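PDB 4IGB: LPXTG cell wall surface protein from Streptococcus gordonii, which is displayed on the bacterial cell wall and, given the adhesin-clan domain in its N-terminal part, probably serves in attachment, though its exact role is unsettled. Local coordinates for residues Gly90-Ala95 with Arg169-Thr174; Met323-Asp328 with Asn399-His404; His39-His44 with Pro54-Asn59; Tyr274-Asp279 with Asp313-Pro318. One frame throughout, in Å; residues are numbered along the deposited sequence.

Contact 1: Gly90-Ala95 with Arg169-Thr174; sequences GKQVDA and RYADGT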
loop_
_atom_site.group_PDB
_atom_site.type_symbol
_atom_site.label_atom_id
_atom_site.label_comp_id
_atom_site.label_asym_id
_atom_site.label_seq_id
_atom_site.Cartn_x
_atom_site.Cartn_y
_atom_site.Cartn_z
ATOM N N GLY D 90 -13.890 -8.330 -5.846
ATOM C CA GLY D 90 -15.001 -7.992 -6.715
ATOM C C GLY D 90 -15.399 -6.521 -6.684
ATOM O O GLY D 90 -16.300 -6.116 -7.407
ATOM N N LYS D 91 -14.730 -5.723 -5.854
ATOM C CA LYS D 91 -15.082 -4.315 -5.684
ATOM C C LYS D 91 -14.098 -3.370 -6.370
ATOM O O LYS D 91 -12.878 -3.558 -6.300
ATOM C CB LYS D 91 -15.177 -3.966 -4.197
ATOM C CG LYS D 91 -16.272 -4.716 -3.449
ATOM C CD LYS D 91 -16.492 -4.121 -2.066
ATOM C CE LYS D 91 -17.696 -4.751 -1.381
ATOM N NZ LYS D 91 -17.876 -4.257 0.018
ATOM N N GLN D 92 -14.622 -2.344 -7.034
ATOM C CA GLN D 92 -13.751 -1.367 -7.652
ATOM C C GLN D 92 -13.043 -0.576 -6.561
ATOM O O GLN D 92 -13.644 -0.222 -5.547
ATOM C CB GLN D 92 -14.524 -0.435 -8.581
ATOM C CG GLN D 92 -13.699 0.725 -9.104
ATOM C CD GLN D 92 -14.525 1.698 -9.930
ATOM O OE1 GLN D 92 -15.305 1.292 -10.808
ATOM N NE2 GLN D 92 -14.366 2.988 -9.651
ATOM N N VAL D 93 -11.759 -0.317 -6.768
ATOM C CA VAL D 93 -10.991 0.468 -5.810
ATOM C C VAL D 93 -10.572 1.794 -6.442
ATOM O O VAL D 93 -10.206 1.838 -7.614
ATOM C CB VAL D 93 -9.748 -0.307 -5.328
ATOM C CG1 VAL D 93 -8.979 0.497 -4.306
ATOM C CG2 VAL D 93 -10.172 -1.655 -4.741
ATOM N N ASP D 94 -10.640 2.869 -5.664
ATOM C CA ASP D 94 -10.177 4.181 -6.110
ATOM C C ASP D 94 -9.025 4.621 -5.217
ATOM O O ASP D 94 -8.929 4.170 -4.087
ATOM C CB ASP D 94 -11.282 5.222 -5.956
ATOM C CG ASP D 94 -12.493 4.940 -6.825
ATOM O OD1 ASP D 94 -12.346 4.275 -7.875
ATOM O OD2 ASP D 94 -13.590 5.420 -6.446
ATOM N N ALA D 95 -8.184 5.533 -5.705
ATOM C CA ALA D 95 -7.167 6.145 -4.857
ATOM C C ALA D 95 -7.375 7.654 -4.695
ATOM O O ALA D 95 -7.762 8.349 -5.635
ATOM C CB ALA D 95 -5.772 5.878 -5.407
ATOM N N ARG D 169 -9.909 3.356 -1.444
ATOM C CA ARG D 169 -11.294 3.193 -1.023
ATOM C C ARG D 169 -12.069 2.333 -2.001
ATOM O O ARG D 169 -11.871 2.428 -3.211
ATOM C CB ARG D 169 -11.994 4.550 -0.959
ATOM C CG ARG D 169 -11.634 5.413 0.224
ATOM C CD ARG D 169 -12.647 6.552 0.340
ATOM N NE ARG D 169 -11.983 7.852 0.339
ATOM C CZ ARG D 169 -12.588 9.013 0.097
ATOM N NH1 ARG D 169 -13.892 9.051 -0.175
ATOM N NH2 ARG D 169 -11.885 10.138 0.123
ATOM N N TYR D 170 -12.967 1.505 -1.481
ATOM C CA TYR D 170 -13.952 0.867 -2.340
ATOM C C TYR D 170 -14.817 1.964 -2.957
ATOM O O TYR D 170 -15.397 2.775 -2.238
ATOM C CB TYR D 170 -14.823 -0.101 -1.536
ATOM C CG TYR D 170 -14.113 -1.368 -1.099
ATOM C CD1 TYR D 170 -13.385 -2.132 -2.007
ATOM C CD2 TYR D 170 -14.153 -1.786 0.223
ATOM C CE1 TYR D 170 -12.729 -3.290 -1.609
ATOM C CE2 TYR D 170 -13.506 -2.949 0.632
ATOM C CZ TYR D 170 -12.793 -3.692 -0.285
ATOM O OH TYR D 170 -12.150 -4.839 0.126
ATOM N N ALA D 171 -14.887 2.013 -4.281
ATOM C CA ALA D 171 -15.808 2.941 -4.941
ATOM C C ALA D 171 -17.226 2.764 -4.364
ATOM O O ALA D 171 -17.970 3.724 -4.224
ATOM C CB ALA D 171 -15.796 2.733 -6.443
ATOM N N ASP D 172 -17.559 1.525 -4.020
ATOM C CA ASP D 172 -18.769 1.145 -3.277
ATOM C C ASP D 172 -19.253 2.191 -2.292
ATOM O O ASP D 172 -20.449 2.454 -2.173
ATOM C CB ASP D 172 -18.467 -0.099 -2.432
ATOM C CG ASP D 172 -19.078 -1.343 -2.992
ATOM O OD1 ASP D 172 -19.236 -1.421 -4.225
ATOM O OD2 ASP D 172 -19.398 -2.250 -2.200
ATOM N N GLY D 173 -18.310 2.744 -1.547
ATOM C CA GLY D 173 -18.629 3.533 -0.379
ATOM C C GLY D 173 -18.674 2.626 0.837
ATOM O O GLY D 173 -18.860 3.094 1.959
ATOM N N THR D 174 -18.509 1.323 0.617
ATOM C CA THR D 174 -18.499 0.378 1.726
ATOM C C THR D 174 -17.164 0.390 2.474
ATOM O O THR D 174 -16.154 0.886 1.974
ATOM C CB THR D 174 -18.831 -1.050 1.279
ATOM O OG1 THR D 174 -17.840 -1.509 0.361
ATOM C CG2 THR D 174 -20.196 -1.093 0.605
HETATM O O HOH W 1 -16.598 -0.676 -4.935
HETATM O O HOH W 2 -17.843 -2.363 -7.149
#
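Lys-91 lies across the face of Tyr-170 where two adjacent antiparallel strands, 91-106 and 158-170, pair in the large sheet of the N-terminal domain. The two side chains cross at about a right angle. With CG anti to the carbonyl carbon (chi1 -63°) and the chain extended beyond it, Lys-91 sets CD over the middle of the ring, a CH-pi contact 3.7 Å from the Tyr-170 centroid, and carries NZ over the same face in a cation-pi contact. The turn after the second strand grips the ammonium: Lys-91 NZ donates to Thr-174 OG1 at 2.8 Å and makes a salt bridge to Asp-172 OD2 at 3.4 Å. A hydrogen bond between Tyr-170 OH and Asp-177 holds the far end of the ring.

On the face carrying Asp-94, the methyl of Ala-171 rests against both Gln-92 NE2 and Asp-94 OD2. Gln-92 NE2 donates to the syn lone pair of Asp-94 OD1, an oxygen that also accepts from Asn-84 N. Backbone pairing ends at Gln-92 O, which Ala-171 N meets at 2.9 Å from above the carbonyl plane, while a water bridges the same oxygen to Asp-172 N and OD1.

Contact 2: Met323-Asp328 with Asn399-His404; sequences MVQKFD and NTVTLH
Gln-325 and Asn-399 approach from opposite directions and exchange two amide hydrogen bonds at one end of an antiparallel strand pair, 321-326 with 397-405, in the adhesin-clan N2 domain. Asn-399 ND2 reaches Gln-325 OE1 at 2.7 Å, coming from well above the carbonyl plane, whereas Gln-325 NE2 meets Asn-399 OD1 at 3.0 Å in the carbonyl plane, on a lone pair. The amide planes are 46° apart. A bend at chi2 (66°) folds Gln-325 back so that OE1 also accepts from Lys-326 N, this time on an in-plane lone pair. Packing is close here: Val-401 CG1 stands 3.2 Å from Gln-325 NE2, and Gln-325 CG sits over one face of the Phe-327 ring, toward its rim. On the same face of the sheet, Met-323 CG touches Leu-403 CD1, and Phe-305 of strand 298-305 lies against Met-323, Val-401 and Leu-403.

The face of Val-324 and Thr-402 is looser and partly exposed. Their backbones share two hydrogen bonds, but the side-chain contact falls to Val-324 CG2, 3.5 Å from His-404 CD2, and Thr-402 OG1 turns to a water. Where the strands part, another water takes over from direct pairing, donating to Lys-326 O and accepting from Thr-400 N. The chemistry implies a division of labour: Met-323, Val-401 and Leu-403 pack with Phe-305 on the buried face, the two buried amides each give and take one hydrogen bond, and water completes the backbone bonding at the opened end.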
loop_
_atom_site.group_PDB
_atom_site.type_symbol
_atom_site.label_atom_id
_atom_site.label_comp_id
_atom_site.label_asym_id
_atom_site.label_seq_id
_atom_site.Cartn_x
_atom_site.Cartn_y
_atom_site.Cartn_z
ATOM N N MET D 323 -9.320 -18.040 11.148
ATOM C CA MET D 323 -10.341 -18.337 10.154
ATOM C C MET D 323 -11.712 -18.050 10.751
ATOM O O MET D 323 -12.122 -18.691 11.719
ATOM C CB MET D 323 -10.283 -19.807 9.728
ATOM C CG MET D 323 -8.989 -20.256 9.056
ATOM S SD MET D 323 -7.626 -20.381 10.223
ATOM C CE MET D 323 -6.457 -21.321 9.257
ATOM N N VAL D 324 -12.423 -17.088 10.180
ATOM C CA VAL D 324 -13.722 -16.716 10.705
ATOM C C VAL D 324 -14.839 -17.356 9.894
ATOM O O VAL D 324 -14.992 -17.085 8.701
ATOM C CB VAL D 324 -13.915 -15.204 10.706
ATOM C CG1 VAL D 324 -15.292 -14.860 11.265
ATOM C CG2 VAL D 324 -12.820 -14.547 11.525
ATOM N N GLN D 325 -15.601 -18.225 10.547
ATOM C CA GLN D 325 -16.766 -18.840 9.934
ATOM C C GLN D 325 -18.006 -18.303 10.625
ATOM O O GLN D 325 -17.996 -18.053 11.835
ATOM C CB GLN D 325 -16.705 -20.366 10.070
ATOM C CG GLN D 325 -17.993 -21.085 9.713
ATOM C CD GLN D 325 -18.372 -20.964 8.241
ATOM O OE1 GLN D 325 -18.867 -19.931 7.795
ATOM N NE2 GLN D 325 -18.153 -22.031 7.488
ATOM N N LYS D 326 -19.065 -18.107 9.853
ATOM C CA LYS D 326 -20.328 -17.628 10.391
ATOM C C LYS D 326 -21.472 -18.454 9.811
ATOM O O LYS D 326 -21.739 -18.402 8.616
ATOM C CB LYS D 326 -20.514 -16.144 10.066
ATOM C CG LYS D 326 -21.856 -15.586 10.530
ATOM C CD LYS D 326 -22.134 -15.980 11.972
ATOM C CE LYS D 326 -23.126 -15.030 12.628
ATOM N NZ LYS D 326 -23.028 -15.122 14.117
ATOM N N PHE D 327 -22.146 -19.220 10.656
ATOM C CA PHE D 327 -23.167 -20.120 10.154
ATOM C C PHE D 327 -24.541 -19.473 10.017
ATOM O O PHE D 327 -24.913 -18.602 10.799
ATOM C CB PHE D 327 -23.242 -21.365 11.027
ATOM C CG PHE D 327 -21.968 -22.147 11.061
ATOM C CD1 PHE D 327 -21.515 -22.804 9.925
ATOM C CD2 PHE D 327 -21.217 -22.226 12.219
ATOM C CE1 PHE D 327 -20.337 -23.541 9.951
ATOM C CE2 PHE D 327 -20.036 -22.952 12.253
ATOM C CZ PHE D 327 -19.596 -23.612 11.114
ATOM N N ASP D 328 -25.276 -19.904 8.999
ATOM C CA ASP D 328 -26.666 -19.515 8.824
ATOM C C ASP D 328 -27.457 -20.020 10.022
ATOM O O ASP D 328 -27.434 -21.216 10.324
ATOM C CB ASP D 328 -27.223 -20.134 7.537
ATOM C CG ASP D 328 -28.642 -19.671 7.220
ATOM O OD1 ASP D 328 -28.794 -18.753 6.390
ATOM O OD2 ASP D 328 -29.607 -20.228 7.795
ATOM N N ASN D 399 -23.108 -19.610 2.458
ATOM C CA ASN D 399 -22.016 -19.632 3.410
ATOM C C ASN D 399 -20.750 -19.042 2.823
ATOM O O ASN D 399 -20.576 -19.005 1.603
ATOM C CB ASN D 399 -21.751 -21.042 3.943
ATOM C CG ASN D 399 -20.684 -21.054 5.029
ATOM O OD1 ASN D 399 -19.584 -21.574 4.834
ATOM N ND2 ASN D 399 -20.998 -20.451 6.172
ATOM N N THR D 400 -19.880 -18.576 3.710
ATOM C CA THR D 400 -18.596 -18.004 3.337
ATOM C C THR D 400 -17.701 -18.008 4.565
ATOM O O THR D 400 -18.194 -17.930 5.692
ATOM C CB THR D 400 -18.754 -16.568 2.842
ATOM O OG1 THR D 400 -19.540 -16.567 1.648
ATOM C CG2 THR D 400 -17.399 -15.945 2.535
ATOM N N VAL D 401 -16.394 -18.122 4.356
ATOM C CA VAL D 401 -15.444 -18.040 5.455
ATOM C C VAL D 401 -14.416 -16.987 5.121
ATOM O O VAL D 401 -14.255 -16.610 3.962
ATOM C CB VAL D 401 -14.740 -19.379 5.723
ATOM C CG1 VAL D 401 -15.742 -20.413 6.209
ATOM C CG2 VAL D 401 -14.032 -19.871 4.469
ATOM N N THR D 402 -13.730 -16.494 6.141
ATOM C CA THR D 402 -12.743 -15.471 5.917
ATOM C C THR D 402 -11.449 -15.836 6.611
ATOM O O THR D 402 -11.450 -16.255 7.771
ATOM C CB THR D 402 -13.240 -14.106 6.378
ATOM O OG1 THR D 402 -14.485 -13.823 5.736
ATOM C CG2 THR D 402 -12.239 -13.025 6.010
ATOM N N LEU D 403 -10.354 -15.713 5.869
ATOM C CA LEU D 403 -9.020 -15.943 6.403
ATOM C C LEU D 403 -8.442 -14.622 6.849
ATOM O O LEU D 403 -8.507 -13.638 6.119
ATOM C CB LEU D 403 -8.114 -16.545 5.330
ATOM C CG LEU D 403 -6.632 -16.627 5.711
ATOM C CD1 LEU D 403 -6.443 -17.578 6.895
ATOM C CD2 LEU D 403 -5.798 -17.059 4.507
ATOM N N HIS D 404 -7.880 -14.601 8.050
ATOM C CA HIS D 404 -7.179 -13.429 8.550
ATOM C C HIS D 404 -5.700 -13.759 8.744
ATOM O O HIS D 404 -5.356 -14.770 9.348
ATOM C CB HIS D 404 -7.782 -12.936 9.865
ATOM C CG HIS D 404 -9.119 -12.272 9.709
ATOM N ND1 HIS D 404 -9.262 -10.908 9.564
ATOM C CD2 HIS D 404 -10.373 -12.785 9.678
ATOM C CE1 HIS D 404 -10.545 -10.612 9.442
ATOM N NE2 HIS D 404 -11.240 -11.731 9.508
HETATM O O HOH W 3 -16.958 -14.881 7.096
HETATM O O HOH W 4 -21.168 -17.494 6.151
HETATM O O HOH W 5 -23.908 -21.288 6.778
#

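Contact 3: His39-His44 with Pro54-Asn59; sequences HLSNPH and PGEMEN
His-39 is held at both ring nitrogens by acidic side chains of the adjoining strand, in an antiparallel pair (35-41 with 56-63) at the border of a six-stranded sheet. His-39 NE2 donates to Glu-56 OE1 at 2.9 Å, on the anti lone pair, with ring and carboxylate nearly coplanar. His-39 ND1 donates to Glu-58 OE1, also at 2.9 Å, but there the two planes stand 48° apart. Over one ring face sits Met-57 O.

The next shell sets the carboxylates. Ser-41 OG, placed anti to the backbone N (chi1 176°), donates to Glu-56 OE2 at 2.6 Å; Gln-37 binds Glu-58 OE2. A water links Glu-56 OE2 to Asn-42 OD1, which in turn accepts from Gly-55 N at 2.7 Å while Asn-42 N returns a bond to Gly-55 O, closing the end of the pairing. On the face of Leu-40 and Met-57, Met-57 packs its sulfur and methyl against Leu-40 CD1 and Pro-43 CG, and Tyr-145 touches Leu-40, Pro-43 and Met-57. An imidazole that donates from both nitrogens to two carboxylates is probably the charged imidazolium, and the flanking acids would be expected to favour that form.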
loop_
_atom_site.group_PDB
_atom_site.type_symbol
_atom_site.label_atom_id
_atom_site.label_comp_id
_atom_site.label_asym_id
_atom_site.label_seq_id
_atom_site.Cartn_x
_atom_site.Cartn_y
_atom_site.Cartn_z
ATOM N N HIS D 39 0.623 19.663 -19.241
ATOM C CA HIS D 39 0.960 18.389 -19.844
ATOM C C HIS D 39 2.260 18.513 -20.616
ATOM O O HIS D 39 2.545 19.544 -21.218
ATOM C CB HIS D 39 -0.168 17.944 -20.776
ATOM C CG HIS D 39 -0.118 16.494 -21.140
ATOM N ND1 HIS D 39 -0.767 15.521 -20.410
ATOM C CD2 HIS D 39 0.508 15.850 -22.155
ATOM C CE1 HIS D 39 -0.547 14.341 -20.963
ATOM N NE2 HIS D 39 0.226 14.513 -22.021
ATOM N N LEU D 40 3.063 17.462 -20.573
ATOM C CA LEU D 40 4.291 17.411 -21.343
ATOM C C LEU D 40 4.322 16.089 -22.097
ATOM O O LEU D 40 3.842 15.067 -21.607
ATOM C CB LEU D 40 5.519 17.523 -20.433
ATOM C CG LEU D 40 5.811 18.839 -19.716
ATOM C CD1 LEU D 40 6.900 18.617 -18.688
ATOM C CD2 LEU D 40 6.233 19.925 -20.701
ATOM N N SER D 41 4.894 16.118 -23.291
ATOM C CA SER D 41 4.997 14.934 -24.114
ATOM C C SER D 41 6.476 14.712 -24.453
ATOM O O SER D 41 7.097 15.519 -25.137
ATOM C CB SER D 41 4.122 15.108 -25.362
ATOM O OG SER D 41 4.251 14.017 -26.250
ATOM N N ASN D 42 7.038 13.620 -23.945
ATOM C CA ASN D 42 8.475 13.368 -24.029
ATOM C C ASN D 42 9.273 14.539 -23.471
ATOM O O ASN D 42 10.002 15.206 -24.208
ATOM C CB ASN D 42 8.913 13.075 -25.468
ATOM C CG ASN D 42 8.026 12.055 -26.158
ATOM O OD1 ASN D 42 7.600 11.069 -25.557
ATOM N ND2 ASN D 42 7.739 12.295 -27.431
ATOM N N PRO D 43 9.148 14.781 -22.154
ATOM C CA PRO D 43 9.736 15.958 -21.507
ATOM C C PRO D 43 11.252 15.872 -21.406
ATOM O O PRO D 43 11.810 14.771 -21.365
ATOM C CB PRO D 43 9.122 15.920 -20.107
ATOM C CG PRO D 43 8.877 14.465 -19.855
ATOM C CD PRO D 43 8.502 13.876 -21.184
ATOM N N HIS D 44 11.902 17.031 -21.367
ATOM C CA HIS D 44 13.338 17.099 -21.160
ATOM C C HIS D 44 13.597 17.053 -19.670
ATOM O O HIS D 44 12.841 17.622 -18.871
ATOM C CB HIS D 44 13.935 18.370 -21.781
ATOM C CG HIS D 44 13.821 18.414 -23.272
ATOM N ND1 HIS D 44 14.897 18.206 -24.108
ATOM C CD2 HIS D 44 12.748 18.599 -24.077
ATOM C CE1 HIS D 44 14.495 18.281 -25.365
ATOM N NE2 HIS D 44 13.195 18.516 -25.374
ATOM N N PRO D 54 11.033 9.547 -23.475
ATOM C CA PRO D 54 9.725 9.269 -24.080
ATOM C C PRO D 54 8.653 9.105 -23.013
ATOM O O PRO D 54 8.964 8.629 -21.920
ATOM C CB PRO D 54 9.948 7.936 -24.809
ATOM C CG PRO D 54 11.426 7.831 -24.974
ATOM C CD PRO D 54 12.008 8.485 -23.763
ATOM N N GLY D 55 7.420 9.496 -23.332
ATOM C CA GLY D 55 6.296 9.328 -22.429
ATOM C C GLY D 55 5.462 10.589 -22.272
ATOM O O GLY D 55 5.965 11.706 -22.427
ATOM N N GLU D 56 4.181 10.406 -21.973
ATOM C CA GLU D 56 3.274 11.511 -21.682
ATOM C C GLU D 56 3.273 11.779 -20.187
ATOM O O GLU D 56 3.314 10.848 -19.384
ATOM C CB GLU D 56 1.855 11.181 -22.147
ATOM C CG GLU D 56 1.729 10.961 -23.655
ATOM C CD GLU D 56 2.180 12.174 -24.469
ATOM O OE1 GLU D 56 1.861 13.320 -24.080
ATOM O OE2 GLU D 56 2.859 11.978 -25.495
ATOM N N MET D 57 3.211 13.048 -19.810
ATOM C CA MET D 57 3.332 13.432 -18.403
ATOM C C MET D 57 2.372 14.558 -18.026
ATOM O O MET D 57 2.161 15.487 -18.802
ATOM C CB MET D 57 4.776 13.854 -18.097
ATOM C CG MET D 57 4.978 14.569 -16.754
ATOM S SD MET D 57 6.686 15.118 -16.452
ATOM C CE MET D 57 7.500 13.547 -16.106
ATOM N N GLU D 58 1.790 14.461 -16.834
ATOM C CA GLU D 58 1.055 15.578 -16.254
ATOM C C GLU D 58 1.946 16.162 -15.173
ATOM O O GLU D 58 2.329 15.472 -14.236
ATOM C CB GLU D 58 -0.280 15.111 -15.679
ATOM C CG GLU D 58 -1.273 16.227 -15.413
ATOM C CD GLU D 58 -1.681 16.989 -16.662
ATOM O OE1 GLU D 58 -1.556 16.454 -17.789
ATOM O OE2 GLU D 58 -2.129 18.146 -16.512
ATOM N N ASN D 59 2.322 17.422 -15.328
ATOM C CA ASN D 59 3.338 18.010 -14.465
ATOM C C ASN D 59 2.757 19.114 -13.608
ATOM O O ASN D 59 1.884 19.847 -14.055
ATOM C CB ASN D 59 4.500 18.551 -15.300
ATOM C CG ASN D 59 5.742 18.791 -14.473
ATOM O OD1 ASN D 59 6.507 19.709 -14.749
ATOM N ND2 ASN D 59 5.956 17.959 -13.457
HETATM O O HOH W 6 4.954 10.149 -25.734
#

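Contact 4: Tyr274-Asp279 with Asp313-Pro318; sequences YIEKID and DILAAP. With SO4 (sulfate ion), chain S.
A buried polar tie between the loop residues that follow strand 268-275 and an irregular loop brings Glu-276 against Asp-313, Ile-314 and Leu-315, which lie between strands 298-305 and 321-326. It ties the chain leaving strand 268-275, a strand of the N-terminal six-stranded sheet, to a loop of the N2 domain. Glu-276 does most of the work. Its CG is anti to the carbonyl carbon (chi1 -67°) and the chain runs on extended, carrying OE2 to Leu-315 N at 2.8 Å. The amide meets the carboxylate on its anti side, 25° out of plane, in a fairly straight bond. The same oxygen lies 3.4 Å from Ile-314 CB, while nearer the backbone Glu-276 CB rests on Asp-313 O. The other carboxylate oxygen, OE1, forms a salt bridge with Arg-251, which probably helps to keep Glu-276 ionised despite its burial.

The backbones themselves are only lightly joined: Lys-277 N makes a weak hydrogen bond of 3.5 Å to Asp-313 O. Farther on, a water donates both to Asp-279 O and to Asp-313 OD2, each at 2.6 Å, and Asp-313 OD2 also accepts from Val-309 N. At the opposite end, Tyr-274 OH lies 3.0 Å from O2 of a sulfate, probably from the crystallisation liquor, that Lys-18 and Lys-183 bind. Around this junction, Leu-408 of strand 408-411 touches both Glu-276 and Ile-314, and Val-405 of strand 397-405 packs on Ile-278 and Ile-314; Ile-275 touches Arg-17 of strand 17-18 and is backbone hydrogen-bonded to it.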
loop_
_atom_site.group_PDB
_atom_site.type_symbol
_atom_site.label_atom_id
_atom_site.label_comp_id
_atom_site.label_asym_id
_atom_site.label_seq_id
_atom_site.Cartn_x
_atom_site.Cartn_y
_atom_site.Cartn_z
ATOM N N TYR D 274 0.108 0.082 -3.311
ATOM C CA TYR D 274 0.045 -1.381 -3.437
ATOM C C TYR D 274 -0.879 -1.966 -2.395
ATOM O O TYR D 274 -1.273 -1.286 -1.456
ATOM C CB TYR D 274 1.428 -2.025 -3.210
ATOM C CG TYR D 274 2.567 -1.559 -4.101
ATOM C CD1 TYR D 274 3.272 -0.407 -3.802
ATOM C CD2 TYR D 274 2.970 -2.301 -5.215
ATOM C CE1 TYR D 274 4.331 0.022 -4.593
ATOM C CE2 TYR D 274 4.035 -1.876 -6.018
ATOM C CZ TYR D 274 4.707 -0.709 -5.701
ATOM O OH TYR D 274 5.770 -0.259 -6.472
ATOM N N ILE D 275 -1.200 -3.247 -2.573
ATOM C CA ILE D 275 -1.688 -4.097 -1.499
ATOM C C ILE D 275 -1.103 -5.488 -1.677
ATOM O O ILE D 275 -0.709 -5.880 -2.778
ATOM C CB ILE D 275 -3.228 -4.270 -1.465
ATOM C CG1 ILE D 275 -3.765 -4.709 -2.826
ATOM C CG2 ILE D 275 -3.928 -3.014 -0.956
ATOM C CD1 ILE D 275 -5.218 -5.177 -2.731
ATOM N N GLU D 276 -1.072 -6.238 -0.588
ATOM C CA GLU D 276 -0.681 -7.629 -0.658
ATOM C C GLU D 276 -1.857 -8.411 -1.202
ATOM O O GLU D 276 -3.010 -8.015 -1.018
ATOM C CB GLU D 276 -0.277 -8.113 0.724
ATOM C CG GLU D 276 0.987 -7.441 1.225
ATOM C CD GLU D 276 1.081 -7.451 2.734
ATOM O OE1 GLU D 276 0.428 -6.597 3.359
ATOM O OE2 GLU D 276 1.801 -8.312 3.288
ATOM N N LYS D 277 -1.585 -9.511 -1.891
ATOM C CA LYS D 277 -2.676 -10.306 -2.435
ATOM C C LYS D 277 -2.571 -11.757 -2.019
ATOM O O LYS D 277 -1.687 -12.488 -2.472
ATOM C CB LYS D 277 -2.770 -10.186 -3.964
ATOM C CG LYS D 277 -1.483 -10.522 -4.714
ATOM C CD LYS D 277 -1.736 -11.381 -5.967
ATOM C CE LYS D 277 -1.627 -10.571 -7.252
ATOM N NZ LYS D 277 -0.299 -9.895 -7.336
ATOM N N ILE D 278 -3.499 -12.182 -1.169
ATOM C CA ILE D 278 -3.569 -13.572 -0.751
ATOM C C ILE D 278 -4.118 -14.392 -1.912
ATOM O O ILE D 278 -5.326 -14.440 -2.137
ATOM C CB ILE D 278 -4.468 -13.749 0.480
ATOM C CG1 ILE D 278 -3.910 -12.952 1.661
ATOM C CG2 ILE D 278 -4.602 -15.220 0.834
ATOM C CD1 ILE D 278 -4.572 -13.266 2.981
ATOM N N ASP D 279 -3.216 -15.022 -2.655
ATOM C CA ASP D 279 -3.588 -15.805 -3.824
ATOM C C ASP D 279 -2.876 -17.152 -3.809
ATOM O O ASP D 279 -1.661 -17.214 -3.630
ATOM C CB ASP D 279 -3.233 -15.033 -5.096
ATOM C CG ASP D 279 -3.707 -15.727 -6.354
ATOM O OD1 ASP D 279 -4.424 -16.741 -6.244
ATOM O OD2 ASP D 279 -3.360 -15.255 -7.455
ATOM N N ASP D 313 3.677 -13.206 -1.505
ATOM C CA ASP D 313 2.278 -12.787 -1.441
ATOM C C ASP D 313 2.082 -11.749 -0.341
ATOM O O ASP D 313 1.307 -10.805 -0.500
ATOM C CB ASP D 313 1.363 -13.992 -1.177
ATOM C CG ASP D 313 1.526 -15.090 -2.211
ATOM O OD1 ASP D 313 1.739 -14.754 -3.394
ATOM O OD2 ASP D 313 1.445 -16.285 -1.838
ATOM N N ILE D 314 2.784 -11.949 0.773
ATOM C CA ILE D 314 2.719 -11.056 1.928
ATOM C C ILE D 314 4.136 -10.680 2.350
ATOM O O ILE D 314 5.082 -11.413 2.078
ATOM C CB ILE D 314 1.954 -11.688 3.122
ATOM C CG1 ILE D 314 2.578 -13.036 3.525
ATOM C CG2 ILE D 314 0.488 -11.886 2.761
ATOM C CD1 ILE D 314 1.911 -13.685 4.739
ATOM N N LEU D 315 4.265 -9.526 2.997
ATOM C CA LEU D 315 5.555 -8.934 3.342
ATOM C C LEU D 315 6.435 -9.833 4.204
ATOM O O LEU D 315 7.659 -9.845 4.056
ATOM C CB LEU D 315 5.335 -7.593 4.059
ATOM C CG LEU D 315 5.525 -6.325 3.213
ATOM C CD1 LEU D 315 5.144 -6.519 1.749
ATOM C CD2 LEU D 315 4.812 -5.130 3.826
ATOM N N ALA D 316 5.808 -10.573 5.111
ATOM C CA ALA D 316 6.551 -11.384 6.072
ATOM C C ALA D 316 5.667 -12.478 6.656
ATOM O O ALA D 316 4.456 -12.488 6.434
ATOM C CB ALA D 316 7.103 -10.502 7.182
ATOM N N ALA D 317 6.273 -13.399 7.402
ATOM C CA ALA D 317 5.535 -14.536 7.939
ATOM C C ALA D 317 4.448 -14.030 8.873
ATOM O O ALA D 317 4.656 -13.069 9.602
ATOM C CB ALA D 317 6.472 -15.483 8.675
ATOM N N PRO D 318 3.273 -14.671 8.842
ATOM C CA PRO D 318 2.157 -14.228 9.685
ATOM C C PRO D 318 2.496 -14.315 11.172
ATOM O O PRO D 318 2.966 -15.358 11.643
ATOM C CB PRO D 318 1.048 -15.231 9.355
ATOM C CG PRO D 318 1.417 -15.793 8.016
ATOM C CD PRO D 318 2.919 -15.821 7.993
HETATM S S SO4 S . 7.100 -2.308 -8.996
HETATM O O1 SO4 S . 6.239 -1.353 -9.671
HETATM O O2 SO4 S . 7.961 -1.557 -8.095
HETATM O O3 SO4 S . 6.308 -3.268 -8.228
HETATM O O4 SO4 S . 7.891 -3.018 -9.996
HETATM O O HOH W 7 -1.250 -15.979 -1.136
HETATM O O HOH W 8 0.655 -18.318 -3.271
#

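Contact 4 occupies the junction of this elongated chain. It touches contact 2, with Leu-403 CD2 4.3 Å from Ile-278 CD1, so Leu-403 of the N2 strand pair packs on the segment that follows strand 268-275. Contact 1 approaches the junction from the N-terminal side: nearest atoms are about 6 Å from contact 4, without touching. Contact 3 is remote, its centre about 48 Å from that of contact 2, on the other side of the chain's centre. Contacts 3 and 4 nevertheless reach the same sheet, about 34 Å apart between centres. Strand 268-275, which leads into contact 4, also begins with Ser-268, a ligand of the sodium ion together with Asp-186 and Glu-197.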